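Local coordinates for protein AtFKBP42 (Arabidopsis thaliana, PDB 2F4E) that belongs to the FKBP-type peptidyl-prolyl cis-trans isomerases, modulates uptake of MRP transporter substrates into the vacuole and regulates cell elongation and orientation, at residues 34-38 with 74-78; 120-126 with 149-155; 67-73 with 93-99; 62-68 with 158-162. The contacts are given in a common frame with arbitrary orientation. Residues are numbered along the deposited sequence.

Interaction 1: residues 34-38 with 74-78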
loop_
_atom_site.group_PDB
_atom_site.type_symbol
_atom_site.label_atom_id
_atom_site.label_comp_id
_atom_site.label_asym_id
_atom_site.label_seq_id
_atom_site.Cartn_x
_atom_site.Cartn_y
_atom_site.Cartn_z
ATOM N N GLY A 34 -10.726 3.571 10.615
ATOM C CA GLY A 34 -11.964 4.433 10.588
ATOM C C GLY A 34 -12.103 5.245 9.307
ATOM O O GLY A 34 -12.952 4.941 8.460
ATOM N N ASN A 35 -11.262 6.269 9.167
ATOM C CA ASN A 35 -11.257 7.154 8.003
ATOM C C ASN A 35 -10.109 8.140 8.181
ATOM O O ASN A 35 -9.688 8.793 7.226
ATOM C CB ASN A 35 -12.587 7.920 7.913
ATOM C CG ASN A 35 -12.740 8.704 6.607
ATOM O OD1 ASN A 35 -13.655 8.444 5.818
ATOM N ND2 ASN A 35 -11.847 9.661 6.374
ATOM N N VAL A 36 -9.616 8.239 9.415
ATOM C CA VAL A 36 -8.525 9.152 9.761
ATOM C C VAL A 36 -7.163 8.478 9.573
ATOM O O VAL A 36 -6.867 7.464 10.202
ATOM C CB VAL A 36 -8.647 9.597 11.233
ATOM C CG1 VAL A 36 -7.499 10.484 11.621
ATOM C CG2 VAL A 36 -9.972 10.297 11.458
ATOM N N PRO A 37 -6.315 9.033 8.699
ATOM C CA PRO A 37 -4.995 8.428 8.484
ATOM C C PRO A 37 -4.159 8.549 9.766
ATOM O O PRO A 37 -3.780 9.657 10.164
ATOM C CB PRO A 37 -4.432 9.238 7.318
ATOM C CG PRO A 37 -5.069 10.588 7.504
ATOM C CD PRO A 37 -6.491 10.244 7.880
ATOM N N PRO A 38 -3.873 7.411 10.427
ATOM C CA PRO A 38 -3.095 7.337 11.676
ATOM C C PRO A 38 -1.825 8.179 11.719
ATOM O O PRO A 38 -1.035 8.186 10.776
ATOM C CB PRO A 38 -2.794 5.843 11.823
ATOM C CG PRO A 38 -2.852 5.327 10.357
ATOM C CD PRO A 38 -4.043 6.074 9.828
ATOM N N TYR A 74 -6.730 -2.226 3.057
ATOM C CA TYR A 74 -6.033 -0.951 2.961
ATOM C C TYR A 74 -6.929 0.251 2.703
ATOM O O TYR A 74 -8.043 0.123 2.199
ATOM C CB TYR A 74 -4.954 -1.013 1.874
ATOM C CG TYR A 74 -5.447 -0.790 0.458
ATOM C CD1 TYR A 74 -5.558 0.497 -0.074
ATOM C CD2 TYR A 74 -5.803 -1.867 -0.352
ATOM C CE1 TYR A 74 -6.008 0.693 -1.379
ATOM C CE2 TYR A 74 -6.250 -1.680 -1.645
ATOM C CZ TYR A 74 -6.355 -0.404 -2.162
ATOM O OH TYR A 74 -6.810 -0.228 -3.452
ATOM N N ARG A 75 -6.427 1.418 3.085
ATOM C CA ARG A 75 -7.121 2.677 2.856
ATOM C C ARG A 75 -6.149 3.518 2.055
ATOM O O ARG A 75 -4.933 3.378 2.208
ATOM C CB ARG A 75 -7.449 3.395 4.163
ATOM C CG ARG A 75 -8.438 2.672 5.043
ATOM C CD ARG A 75 -8.852 3.548 6.214
ATOM N NE ARG A 75 -9.794 2.862 7.090
ATOM C CZ ARG A 75 -9.459 2.059 8.095
ATOM N NH1 ARG A 75 -8.183 1.833 8.384
ATOM N NH2 ARG A 75 -10.413 1.453 8.788
ATOM N N ALA A 76 -6.670 4.376 1.193
ATOM C CA ALA A 76 -5.806 5.213 0.390
ATOM C C ALA A 76 -6.265 6.657 0.463
ATOM O O ALA A 76 -7.461 6.949 0.389
ATOM C CB ALA A 76 -5.796 4.728 -1.044
ATOM N N TRP A 77 -5.304 7.556 0.609
ATOM C CA TRP A 77 -5.583 8.981 0.723
ATOM C C TRP A 77 -4.638 9.746 -0.195
ATOM O O TRP A 77 -3.451 9.410 -0.294
ATOM C CB TRP A 77 -5.303 9.466 2.150
ATOM C CG TRP A 77 -6.251 9.055 3.216
ATOM C CD1 TRP A 77 -7.432 9.659 3.535
ATOM C CD2 TRP A 77 -6.081 7.984 4.147
ATOM N NE1 TRP A 77 -8.007 9.034 4.608
ATOM C CE2 TRP A 77 -7.201 8.000 5.004
ATOM C CE3 TRP A 77 -5.090 7.010 4.343
ATOM C CZ2 TRP A 77 -7.360 7.085 6.037
ATOM C CZ3 TRP A 77 -5.251 6.103 5.371
ATOM C CH2 TRP A 77 -6.379 6.146 6.206
ATOM N N THR A 78 -5.157 10.767 -0.868
ATOM C CA THR A 78 -4.323 11.614 -1.707
ATOM C C THR A 78 -3.636 12.493 -0.668
ATOM O O THR A 78 -4.282 13.003 0.251
ATOM C CB THR A 78 -5.143 12.514 -2.630
ATOM O OG1 THR A 78 -6.240 13.091 -1.907
ATOM C CG2 THR A 78 -5.677 11.718 -3.813
#
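Along the strand segment 74-78 every second residue faces the N-terminal loop 34-38, so Arg-75 and Trp-77 make the whole contact. Arg-75 comes first: its long, nearly straight side chain brings NH2 to 2.8 Å from Gly-34 N, with Gly-34 lying over one face of the guanidinium. The charge itself is met by Glu-152 and Asp-87, each in a salt bridge. Two residues on, Trp-77 offers an indole, suited to this place because it has both a broad apolar face and a polar edge. Its NE1 gives a weak hydrogen bond to Asn-35 O (3.1 Å, 129°), while Pro-37 lies over the electron-rich face: Pro-37 CB is 3.5 Å from the centroid of the six-membered ring, almost on its normal, a CH-pi contact. Pro-38 CD touches Trp-77 CH2 at 4.3 Å. The loop thus crosses one face of the FKBP sheet, where Pro-37 also meets Leu-150 of strand 149-158 and Pro-38 meets Leu-123 of strand 121-126.

Interaction 2: residues 120-126 with 149-155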
loop_
_atom_site.group_PDB
_atom_site.type_symbol
_atom_site.label_atom_id
_atom_site.label_comp_id
_atom_site.label_asym_id
_atom_site.label_seq_id
_atom_site.Cartn_x
_atom_site.Cartn_y
_atom_site.Cartn_z
ATOM N N GLU A 120 1.207 -7.625 9.429
ATOM C CA GLU A 120 1.778 -6.307 9.651
ATOM C C GLU A 120 0.843 -5.209 9.153
ATOM O O GLU A 120 0.093 -5.388 8.193
ATOM C CB GLU A 120 3.126 -6.178 8.944
ATOM C CG GLU A 120 3.855 -4.906 9.267
ATOM C CD GLU A 120 5.201 -4.805 8.582
ATOM O OE1 GLU A 120 6.019 -5.755 8.705
ATOM O OE2 GLU A 120 5.430 -3.761 7.930
ATOM N N ARG A 121 0.903 -4.065 9.816
ATOM C CA ARG A 121 0.086 -2.922 9.456
ATOM C C ARG A 121 1.044 -1.741 9.353
ATOM O O ARG A 121 1.791 -1.473 10.291
ATOM C CB ARG A 121 -0.953 -2.685 10.546
ATOM C CG ARG A 121 -2.080 -1.760 10.159
ATOM C CD ARG A 121 -3.294 -2.050 11.039
ATOM N NE ARG A 121 -4.451 -1.233 10.674
ATOM C CZ ARG A 121 -5.692 -1.440 11.121
ATOM N NH1 ARG A 121 -5.948 -2.453 11.946
ATOM N NH2 ARG A 121 -6.673 -0.601 10.788
ATOM N N ALA A 122 1.035 -1.050 8.218
ATOM C CA ALA A 122 1.939 0.075 8.031
ATOM C C ALA A 122 1.416 1.155 7.116
ATOM O O ALA A 122 0.415 0.979 6.422
ATOM C CB ALA A 122 3.263 -0.419 7.495
ATOM N N LEU A 123 2.108 2.286 7.135
ATOM C CA LEU A 123 1.769 3.414 6.280
ATOM C C LEU A 123 2.730 3.359 5.106
ATOM O O LEU A 123 3.925 3.122 5.290
ATOM C CB LEU A 123 1.959 4.728 7.024
ATOM C CG LEU A 123 1.048 5.025 8.219
ATOM C CD1 LEU A 123 1.362 6.439 8.741
ATOM C CD2 LEU A 123 -0.429 4.915 7.805
ATOM N N VAL A 124 2.217 3.549 3.900
ATOM C CA VAL A 124 3.074 3.513 2.732
ATOM C C VAL A 124 2.921 4.799 1.935
ATOM O O VAL A 124 1.832 5.137 1.449
ATOM C CB VAL A 124 2.762 2.289 1.823
ATOM C CG1 VAL A 124 3.807 2.185 0.736
ATOM C CG2 VAL A 124 2.717 1.013 2.639
ATOM N N HIS A 125 4.037 5.505 1.817
ATOM C CA HIS A 125 4.102 6.764 1.104
ATOM C C HIS A 125 4.568 6.476 -0.298
ATOM O O HIS A 125 5.686 6.016 -0.514
ATOM C CB HIS A 125 5.066 7.695 1.827
ATOM C CG HIS A 125 4.685 7.941 3.245
ATOM N ND1 HIS A 125 3.742 8.882 3.615
ATOM C CD2 HIS A 125 5.075 7.342 4.393
ATOM C CE1 HIS A 125 3.576 8.849 4.916
ATOM N NE2 HIS A 125 4.377 7.918 5.420
ATOM N N VAL A 126 3.698 6.763 -1.255
ATOM C CA VAL A 126 3.985 6.486 -2.647
ATOM C C VAL A 126 3.974 7.690 -3.575
ATOM O O VAL A 126 2.989 8.426 -3.655
ATOM C CB VAL A 126 2.979 5.458 -3.186
ATOM C CG1 VAL A 126 3.303 5.123 -4.631
ATOM C CG2 VAL A 126 2.979 4.227 -2.297
ATOM N N LEU A 149 0.439 9.708 -2.857
ATOM C CA LEU A 149 -0.539 9.005 -2.057
ATOM C C LEU A 149 -0.018 8.459 -0.742
ATOM O O LEU A 149 1.195 8.337 -0.519
ATOM C CB LEU A 149 -1.103 7.844 -2.865
ATOM C CG LEU A 149 -1.655 8.127 -4.261
ATOM C CD1 LEU A 149 -2.205 6.833 -4.822
ATOM C CD2 LEU A 149 -2.746 9.182 -4.195
ATOM N N LEU A 150 -0.969 8.123 0.120
ATOM C CA LEU A 150 -0.682 7.534 1.412
ATOM C C LEU A 150 -1.527 6.274 1.493
ATOM O O LEU A 150 -2.688 6.261 1.074
ATOM C CB LEU A 150 -1.081 8.463 2.558
ATOM C CG LEU A 150 -0.890 7.822 3.940
ATOM C CD1 LEU A 150 0.580 7.710 4.223
ATOM C CD2 LEU A 150 -1.552 8.637 5.024
ATOM N N TYR A 151 -0.938 5.214 2.018
ATOM C CA TYR A 151 -1.653 3.961 2.181
ATOM C C TYR A 151 -1.488 3.457 3.600
ATOM O O TYR A 151 -0.437 3.597 4.211
ATOM C CB TYR A 151 -1.122 2.880 1.245
ATOM C CG TYR A 151 -1.329 3.102 -0.229
ATOM C CD1 TYR A 151 -2.563 2.876 -0.830
ATOM C CD2 TYR A 151 -0.258 3.461 -1.040
ATOM C CE1 TYR A 151 -2.711 2.990 -2.213
ATOM C CE2 TYR A 151 -0.393 3.577 -2.407
ATOM C CZ TYR A 151 -1.609 3.344 -2.987
ATOM O OH TYR A 151 -1.694 3.466 -4.342
ATOM N N GLU A 152 -2.558 2.886 4.122
ATOM C CA GLU A 152 -2.539 2.297 5.440
ATOM C C GLU A 152 -2.885 0.873 5.062
ATOM O O GLU A 152 -4.049 0.554 4.804
ATOM C CB GLU A 152 -3.622 2.892 6.335
ATOM C CG GLU A 152 -3.573 2.352 7.756
ATOM C CD GLU A 152 -4.835 2.632 8.569
ATOM O OE1 GLU A 152 -5.731 3.362 8.108
ATOM O OE2 GLU A 152 -4.926 2.112 9.702
ATOM N N VAL A 153 -1.870 0.025 4.992
ATOM C CA VAL A 153 -2.099 -1.355 4.600
ATOM C C VAL A 153 -1.804 -2.433 5.641
ATOM O O VAL A 153 -0.827 -2.366 6.381
ATOM C CB VAL A 153 -1.312 -1.689 3.310
ATOM C CG1 VAL A 153 0.148 -1.312 3.482
ATOM C CG2 VAL A 153 -1.435 -3.167 2.991
ATOM N N GLU A 154 -2.677 -3.430 5.689
ATOM C CA GLU A 154 -2.498 -4.545 6.594
ATOM C C GLU A 154 -2.579 -5.830 5.783
ATOM O O GLU A 154 -3.608 -6.129 5.168
ATOM C CB GLU A 154 -3.557 -4.557 7.702
ATOM C CG GLU A 154 -3.403 -5.769 8.599
ATOM C CD GLU A 154 -4.316 -5.756 9.802
ATOM O OE1 GLU A 154 -4.929 -4.706 10.082
ATOM O OE2 GLU A 154 -4.415 -6.812 10.461
ATOM N N VAL A 155 -1.483 -6.577 5.788
ATOM C CA VAL A 155 -1.400 -7.824 5.052
ATOM C C VAL A 155 -2.049 -8.978 5.808
ATOM O O VAL A 155 -1.630 -9.336 6.902
ATOM C CB VAL A 155 0.075 -8.195 4.752
ATOM C CG1 VAL A 155 0.138 -9.426 3.885
ATOM C CG2 VAL A 155 0.785 -7.034 4.077
#
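In the central antiparallel sheet of the FKBP fold, strands 121-126 and 149-155 run side by side at 159°, joined by a textbook antiparallel ladder. Ala-122/Val-153, Val-124/Tyr-151 and Val-126/Leu-149 are hydrogen-bonded pairs, each tied twice; Val-124 N to Tyr-151 O is the shortest of these bonds at 2.7 Å. Beyond them Val-155 N reaches Glu-120 O (3.1 Å). The face bearing Val-124, Val-126, Tyr-151 and Val-153 is apolar: beta-branched valines favour extended backbone and fill space compactly, with Val-124 CG2 3.6 Å from Val-153 CG1. The other face changes character along its length. Around Leu-150 it is largely apolar, Leu-150 CD1 lying 4.3 Å from Leu-123 CB and 3.3 Å from His-125 CE1; at the opposite end Arg-121 spans two acids in a salt-bridge network. Glu-152 has its stronger partner in Arg-75 of strand 69-78; Arg-121 NH2 makes a weak 3.4 Å hydrogen bond, part of a salt bridge, to Glu-152 OE2, while Arg-121 NH1 lies 3.1 Å from Glu-154 OE1.

Interaction 3: residues 67-73 with 93-99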
loop_
_atom_site.group_PDB
_atom_site.type_symbol
_atom_site.label_atom_id
_atom_site.label_comp_id
_atom_site.label_asym_id
_atom_site.label_seq_id
_atom_site.Cartn_x
_atom_site.Cartn_y
_atom_site.Cartn_z
ATOM N N TYR A 67 6.290 -12.676 -6.930
ATOM C CA TYR A 67 5.214 -13.455 -7.542
ATOM C C TYR A 67 4.241 -14.087 -6.537
ATOM O O TYR A 67 3.332 -14.826 -6.913
ATOM C CB TYR A 67 5.822 -14.539 -8.445
ATOM C CG TYR A 67 6.911 -14.019 -9.377
ATOM C CD1 TYR A 67 6.912 -12.685 -9.807
ATOM C CD2 TYR A 67 7.920 -14.867 -9.857
ATOM C CE1 TYR A 67 7.880 -12.202 -10.688
ATOM C CE2 TYR A 67 8.909 -14.391 -10.752
ATOM C CZ TYR A 67 8.875 -13.057 -11.156
ATOM O OH TYR A 67 9.818 -12.551 -12.020
ATOM N N SER A 68 4.433 -13.787 -5.261
ATOM C CA SER A 68 3.563 -14.298 -4.206
ATOM C C SER A 68 2.155 -13.682 -4.239
ATOM O O SER A 68 1.961 -12.541 -4.649
ATOM C CB SER A 68 4.196 -14.021 -2.841
ATOM O OG SER A 68 3.337 -14.409 -1.782
ATOM N N THR A 69 1.167 -14.454 -3.810
ATOM C CA THR A 69 -0.205 -13.967 -3.740
ATOM C C THR A 69 -0.406 -13.360 -2.351
ATOM O O THR A 69 -0.139 -13.996 -1.324
ATOM C CB THR A 69 -1.220 -15.104 -3.951
ATOM O OG1 THR A 69 -1.129 -15.567 -5.302
ATOM C CG2 THR A 69 -2.631 -14.622 -3.688
ATOM N N CYS A 70 -0.876 -12.124 -2.324
ATOM C CA CYS A 70 -1.089 -11.432 -1.066
ATOM C C CYS A 70 -2.540 -11.014 -0.869
ATOM O O CYS A 70 -3.196 -10.507 -1.776
ATOM C CB CYS A 70 -0.193 -10.194 -1.010
ATOM S SG CYS A 70 1.484 -10.443 -1.683
ATOM N N PHE A 71 -3.028 -11.239 0.339
ATOM C CA PHE A 71 -4.380 -10.848 0.703
ATOM C C PHE A 71 -4.204 -9.708 1.682
ATOM O O PHE A 71 -3.469 -9.840 2.665
ATOM C CB PHE A 71 -5.110 -12.032 1.324
ATOM C CG PHE A 71 -5.508 -13.062 0.315
ATOM C CD1 PHE A 71 -6.594 -12.841 -0.528
ATOM C CD2 PHE A 71 -4.753 -14.214 0.150
ATOM C CE1 PHE A 71 -6.921 -13.758 -1.529
ATOM C CE2 PHE A 71 -5.070 -15.133 -0.846
ATOM C CZ PHE A 71 -6.154 -14.905 -1.688
ATOM N N LEU A 72 -4.856 -8.582 1.403
ATOM C CA LEU A 72 -4.699 -7.425 2.267
ATOM C C LEU A 72 -5.859 -6.433 2.304
ATOM O O LEU A 72 -6.701 -6.381 1.403
ATOM C CB LEU A 72 -3.419 -6.682 1.868
ATOM C CG LEU A 72 -3.476 -6.010 0.491
ATOM C CD1 LEU A 72 -3.576 -4.521 0.658
ATOM C CD2 LEU A 72 -2.247 -6.359 -0.304
ATOM N N HIS A 73 -5.881 -5.659 3.381
ATOM C CA HIS A 73 -6.862 -4.606 3.592
ATOM C C HIS A 73 -6.076 -3.303 3.476
ATOM O O HIS A 73 -4.883 -3.274 3.767
ATOM C CB HIS A 73 -7.457 -4.682 4.995
ATOM C CG HIS A 73 -8.684 -5.517 5.098
ATOM N ND1 HIS A 73 -9.770 -5.358 4.249
ATOM C CD2 HIS A 73 -9.048 -6.477 5.976
ATOM C CE1 HIS A 73 -10.729 -6.179 4.605
ATOM N NE2 HIS A 73 -10.320 -6.875 5.658
ATOM N N GLN A 93 -14.162 -5.868 1.913
ATOM C CA GLN A 93 -13.688 -6.612 0.755
ATOM C C GLN A 93 -12.175 -6.527 0.561
ATOM O O GLN A 93 -11.687 -5.732 -0.242
ATOM C CB GLN A 93 -14.397 -6.099 -0.508
ATOM C CG GLN A 93 -14.052 -6.870 -1.796
ATOM C CD GLN A 93 -14.664 -8.265 -1.837
ATOM O OE1 GLN A 93 -15.880 -8.414 -1.969
ATOM N NE2 GLN A 93 -13.819 -9.297 -1.714
ATOM N N PRO A 94 -11.406 -7.353 1.288
ATOM C CA PRO A 94 -9.955 -7.284 1.110
ATOM C C PRO A 94 -9.593 -7.663 -0.320
ATOM O O PRO A 94 -10.397 -8.274 -1.021
ATOM C CB PRO A 94 -9.435 -8.281 2.142
ATOM C CG PRO A 94 -10.507 -9.295 2.195
ATOM C CD PRO A 94 -11.774 -8.456 2.193
ATOM N N ILE A 95 -8.403 -7.283 -0.768
ATOM C CA ILE A 95 -8.020 -7.611 -2.130
ATOM C C ILE A 95 -6.950 -8.671 -2.215
ATOM O O ILE A 95 -6.299 -9.017 -1.228
ATOM C CB ILE A 95 -7.510 -6.375 -2.914
ATOM C CG1 ILE A 95 -6.300 -5.761 -2.206
ATOM C CG2 ILE A 95 -8.635 -5.364 -3.072
ATOM C CD1 ILE A 95 -5.477 -4.833 -3.081
ATOM N N GLU A 96 -6.795 -9.193 -3.420
ATOM C CA GLU A 96 -5.789 -10.197 -3.711
ATOM C C GLU A 96 -4.823 -9.508 -4.647
ATOM O O GLU A 96 -5.198 -9.105 -5.739
ATOM C CB GLU A 96 -6.412 -11.397 -4.414
ATOM C CG GLU A 96 -5.423 -12.478 -4.799
ATOM C CD GLU A 96 -6.105 -13.700 -5.391
ATOM O OE1 GLU A 96 -7.236 -14.012 -4.958
ATOM O OE2 GLU A 96 -5.519 -14.336 -6.294
ATOM N N LEU A 97 -3.586 -9.362 -4.209
ATOM C CA LEU A 97 -2.563 -8.704 -5.003
ATOM C C LEU A 97 -1.453 -9.692 -5.344
ATOM O O LEU A 97 -0.770 -10.202 -4.450
ATOM C CB LEU A 97 -1.983 -7.540 -4.205
ATOM C CG LEU A 97 -0.877 -6.708 -4.857
ATOM C CD1 LEU A 97 -1.467 -5.820 -5.936
ATOM C CD2 LEU A 97 -0.209 -5.850 -3.804
ATOM N N VAL A 98 -1.277 -9.970 -6.631
ATOM C CA VAL A 98 -0.223 -10.890 -7.047
ATOM C C VAL A 98 1.014 -10.075 -7.414
ATOM O O VAL A 98 1.049 -9.397 -8.441
ATOM C CB VAL A 98 -0.657 -11.762 -8.255
ATOM C CG1 VAL A 98 0.476 -12.673 -8.680
ATOM C CG2 VAL A 98 -1.875 -12.596 -7.885
ATOM N N LEU A 99 2.013 -10.119 -6.544
ATOM C CA LEU A 99 3.255 -9.396 -6.763
ATOM C C LEU A 99 3.863 -9.741 -8.120
ATOM O O LEU A 99 4.051 -10.918 -8.445
ATOM C CB LEU A 99 4.234 -9.742 -5.651
ATOM C CG LEU A 99 3.779 -9.206 -4.295
ATOM C CD1 LEU A 99 4.528 -9.891 -3.148
ATOM C CD2 LEU A 99 3.997 -7.714 -4.278
#
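Strands 69-73 and 95-98 run antiparallel, their axes 4.6 Å apart at closest and 148° between directions, a marked twist for neighbours in the FKBP sheet. Cys-70/Leu-97 and Leu-72/Ile-95 are doubly hydrogen-bonded pairs. Their bonds range from 2.7 Å, between Leu-97 N and Cys-70 O, to 3.0 Å, between Leu-72 N and Ile-95 O. Past the strand, Leu-99 N still bonds Ser-68 O (3.1 Å), and Tyr-67 CA makes a CA-H...O contact of 2.9 Å with Leu-99 O. One face carries Cys-70, Leu-72, Ile-95 and Leu-97. These apolar residues interlock, Leu-72 CG lying 3.9 Å from Ile-95 CG1, and Leu-99 adds its CD1 at 3.4 Å from Cys-70 SG; Val-113 of helix 107-113 covers Cys-70, Leu-72 and Leu-97. Thr-69, Phe-71, Glu-96 and Val-98 occupy the other, more open face, where Thr-69 CG2 packs on the aliphatic Glu-96 CG at 3.7 Å. At the end of the pair, Pro-94 CB sits 3.7 Å from the His-73 ring centroid in a CH-pi contact, the imidazole being held by Thr-88 through ND1. The chemistry thus separates two environments, a hydrophobic layer turned to the helix and a more exposed one of mixed polar and apolar side chains.

Interaction 4: residues 62-68 with 158-162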
loop_
_atom_site.group_PDB
_atom_site.type_symbol
_atom_site.label_atom_id
_atom_site.label_comp_id
_atom_site.label_asym_id
_atom_site.label_seq_id
_atom_site.Cartn_x
_atom_site.Cartn_y
_atom_site.Cartn_z
ATOM N N SER A 62 8.215 -14.658 7.443
ATOM C CA SER A 62 9.135 -14.017 6.520
ATOM C C SER A 62 8.401 -13.124 5.537
ATOM O O SER A 62 7.174 -13.174 5.432
ATOM C CB SER A 62 9.934 -15.078 5.754
ATOM O OG SER A 62 10.690 -15.875 6.647
ATOM N N LYS A 63 9.165 -12.292 4.840
ATOM C CA LYS A 63 8.610 -11.406 3.834
ATOM C C LYS A 63 8.208 -12.326 2.698
ATOM O O LYS A 63 8.723 -13.443 2.585
ATOM C CB LYS A 63 9.674 -10.406 3.370
ATOM C CG LYS A 63 9.850 -9.230 4.323
ATOM C CD LYS A 63 11.255 -8.658 4.312
ATOM C CE LYS A 63 11.613 -7.998 2.991
ATOM N NZ LYS A 63 12.968 -7.333 3.087
ATOM N N PRO A 64 7.280 -11.882 1.842
ATOM C CA PRO A 64 6.842 -12.719 0.726
ATOM C C PRO A 64 7.887 -12.784 -0.364
ATOM O O PRO A 64 8.771 -11.935 -0.434
ATOM C CB PRO A 64 5.587 -12.016 0.248
ATOM C CG PRO A 64 5.961 -10.567 0.445
ATOM C CD PRO A 64 6.588 -10.581 1.823
ATOM N N SER A 65 7.786 -13.795 -1.213
ATOM C CA SER A 65 8.715 -13.928 -2.310
ATOM C C SER A 65 8.094 -13.219 -3.503
ATOM O O SER A 65 6.919 -12.843 -3.466
ATOM C CB SER A 65 8.945 -15.402 -2.633
ATOM O OG SER A 65 7.720 -16.103 -2.778
ATOM N N LYS A 66 8.885 -13.015 -4.551
ATOM C CA LYS A 66 8.375 -12.363 -5.744
ATOM C C LYS A 66 7.300 -13.272 -6.314
ATOM O O LYS A 66 7.379 -14.501 -6.188
ATOM C CB LYS A 66 9.482 -12.178 -6.786
ATOM C CG LYS A 66 10.730 -11.501 -6.253
ATOM C CD LYS A 66 11.624 -10.977 -7.382
ATOM C CE LYS A 66 12.216 -12.106 -8.236
ATOM N NZ LYS A 66 13.204 -11.547 -9.211
ATOM N N TYR A 67 6.290 -12.676 -6.930
ATOM C CA TYR A 67 5.214 -13.455 -7.542
ATOM C C TYR A 67 4.241 -14.087 -6.537
ATOM O O TYR A 67 3.332 -14.826 -6.913
ATOM C CB TYR A 67 5.822 -14.539 -8.445
ATOM C CG TYR A 67 6.911 -14.019 -9.377
ATOM C CD1 TYR A 67 6.912 -12.685 -9.807
ATOM C CD2 TYR A 67 7.920 -14.867 -9.857
ATOM C CE1 TYR A 67 7.880 -12.202 -10.688
ATOM C CE2 TYR A 67 8.909 -14.391 -10.752
ATOM C CZ TYR A 67 8.875 -13.057 -11.156
ATOM O OH TYR A 67 9.818 -12.551 -12.020
ATOM N N SER A 68 4.433 -13.787 -5.261
ATOM C CA SER A 68 3.563 -14.298 -4.206
ATOM C C SER A 68 2.155 -13.682 -4.239
ATOM O O SER A 68 1.961 -12.541 -4.649
ATOM C CB SER A 68 4.196 -14.021 -2.841
ATOM O OG SER A 68 3.337 -14.409 -1.782
ATOM N N PHE A 158 0.296 -14.032 2.809
ATOM C CA PHE A 158 0.683 -14.430 1.458
ATOM C C PHE A 158 0.817 -15.950 1.327
ATOM O O PHE A 158 0.982 -16.666 2.321
ATOM C CB PHE A 158 1.998 -13.782 1.010
ATOM C CG PHE A 158 2.637 -12.895 2.024
ATOM C CD1 PHE A 158 3.315 -13.442 3.102
ATOM C CD2 PHE A 158 2.607 -11.499 1.871
ATOM C CE1 PHE A 158 3.968 -12.625 4.019
ATOM C CE2 PHE A 158 3.260 -10.657 2.787
ATOM C CZ PHE A 158 3.942 -11.232 3.868
ATOM N N ASP A 159 0.757 -16.448 0.098
ATOM C CA ASP A 159 0.827 -17.887 -0.097
ATOM C C ASP A 159 2.228 -18.459 -0.271
ATOM O O ASP A 159 2.438 -19.655 -0.083
ATOM C CB ASP A 159 -0.073 -18.298 -1.272
ATOM C CG ASP A 159 0.512 -17.931 -2.629
ATOM O OD1 ASP A 159 1.397 -17.057 -2.697
ATOM O OD2 ASP A 159 0.071 -18.525 -3.638
ATOM N N GLU A 160 3.191 -17.608 -0.606
ATOM C CA GLU A 160 4.564 -18.066 -0.811
ATOM C C GLU A 160 5.565 -17.134 -0.120
ATOM O O GLU A 160 5.675 -15.950 -0.463
ATOM C CB GLU A 160 4.864 -18.141 -2.315
ATOM C CG GLU A 160 6.150 -18.875 -2.666
ATOM C CD GLU A 160 6.633 -18.568 -4.076
ATOM O OE1 GLU A 160 5.892 -18.811 -5.055
ATOM O OE2 GLU A 160 7.771 -18.076 -4.201
ATOM N N THR A 161 6.294 -17.662 0.858
ATOM C CA THR A 161 7.256 -16.845 1.601
ATOM C C THR A 161 8.710 -17.290 1.427
ATOM O O THR A 161 8.969 -18.449 1.110
ATOM C CB THR A 161 6.930 -16.843 3.106
ATOM O OG1 THR A 161 7.993 -16.209 3.821
ATOM C CG2 THR A 161 6.769 -18.260 3.627
ATOM N N LYS A 162 9.649 -16.368 1.639
ATOM C CA LYS A 162 11.078 -16.666 1.507
ATOM C C LYS A 162 11.572 -17.686 2.543
ATOM O O LYS A 162 11.515 -17.437 3.752
ATOM C CB LYS A 162 11.911 -15.384 1.637
ATOM C CG LYS A 162 11.507 -14.249 0.695
ATOM C CD LYS A 162 12.617 -13.192 0.627
ATOM C CE LYS A 162 12.176 -11.919 -0.085
ATOM N NZ LYS A 162 11.506 -12.185 -1.400
#
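Two loops of the FKBP domain, one leading into strand 69-78 and the other leaving strand 149-158, are laced together by hydrogen bonds around a single backbone bridge, Pro-64 with Thr-161. At the start Ser-62 OG gives a weak 3.4 Å hydrogen bond to Lys-162 O. The CA-to-CB bond of Lys-63 points away, and the residue contributes its carbonyl, Lys-63 O, which accepts both Lys-162 N (3.2 Å) and Thr-161 OG1 (3.1 Å). Pro-64 offers a compact, rigid apolar ring: its CB stands 3.5 Å from the centroid of the Phe-158 ring, a CH-pi contact over the ring face. Pro-64 O takes Lys-162 NZ at 2.9 Å. Ser-65 N bonds Glu-160 O, and Ser-65 OG, on a side chain short enough to meet the carboxylate, makes a very short 2.4 Å bond to Glu-160 OE2. A type II turn follows, closed by Ser-68 N to Ser-65 O, with Tyr-67 third at positive phi. Equally compact, Ser-68 turns its OG onto Glu-160 O at 3.1 Å.

Interaction 2 lies closest to the centre of the chain and is buried; interactions 1 and 3 are partly buried, and interaction 4 is at the surface. Strand 69-78 is the common thread: interaction 1 uses its end and interaction 3 its beginning, while strand 149-158, half of interaction 2, runs beside it, giving the Arg-75 to Glu-152 salt bridge. Interaction 4 joins the loops at the ends of these two strands and shares Tyr-67 and Ser-68 with interaction 3. Regular backbone ladders dominate 2 and 3. The loop contacts differ: 1 relies on aromatic-proline packing, 4 on polar side chains and carbonyls around one such pair, on opposite sides of the chain's centre.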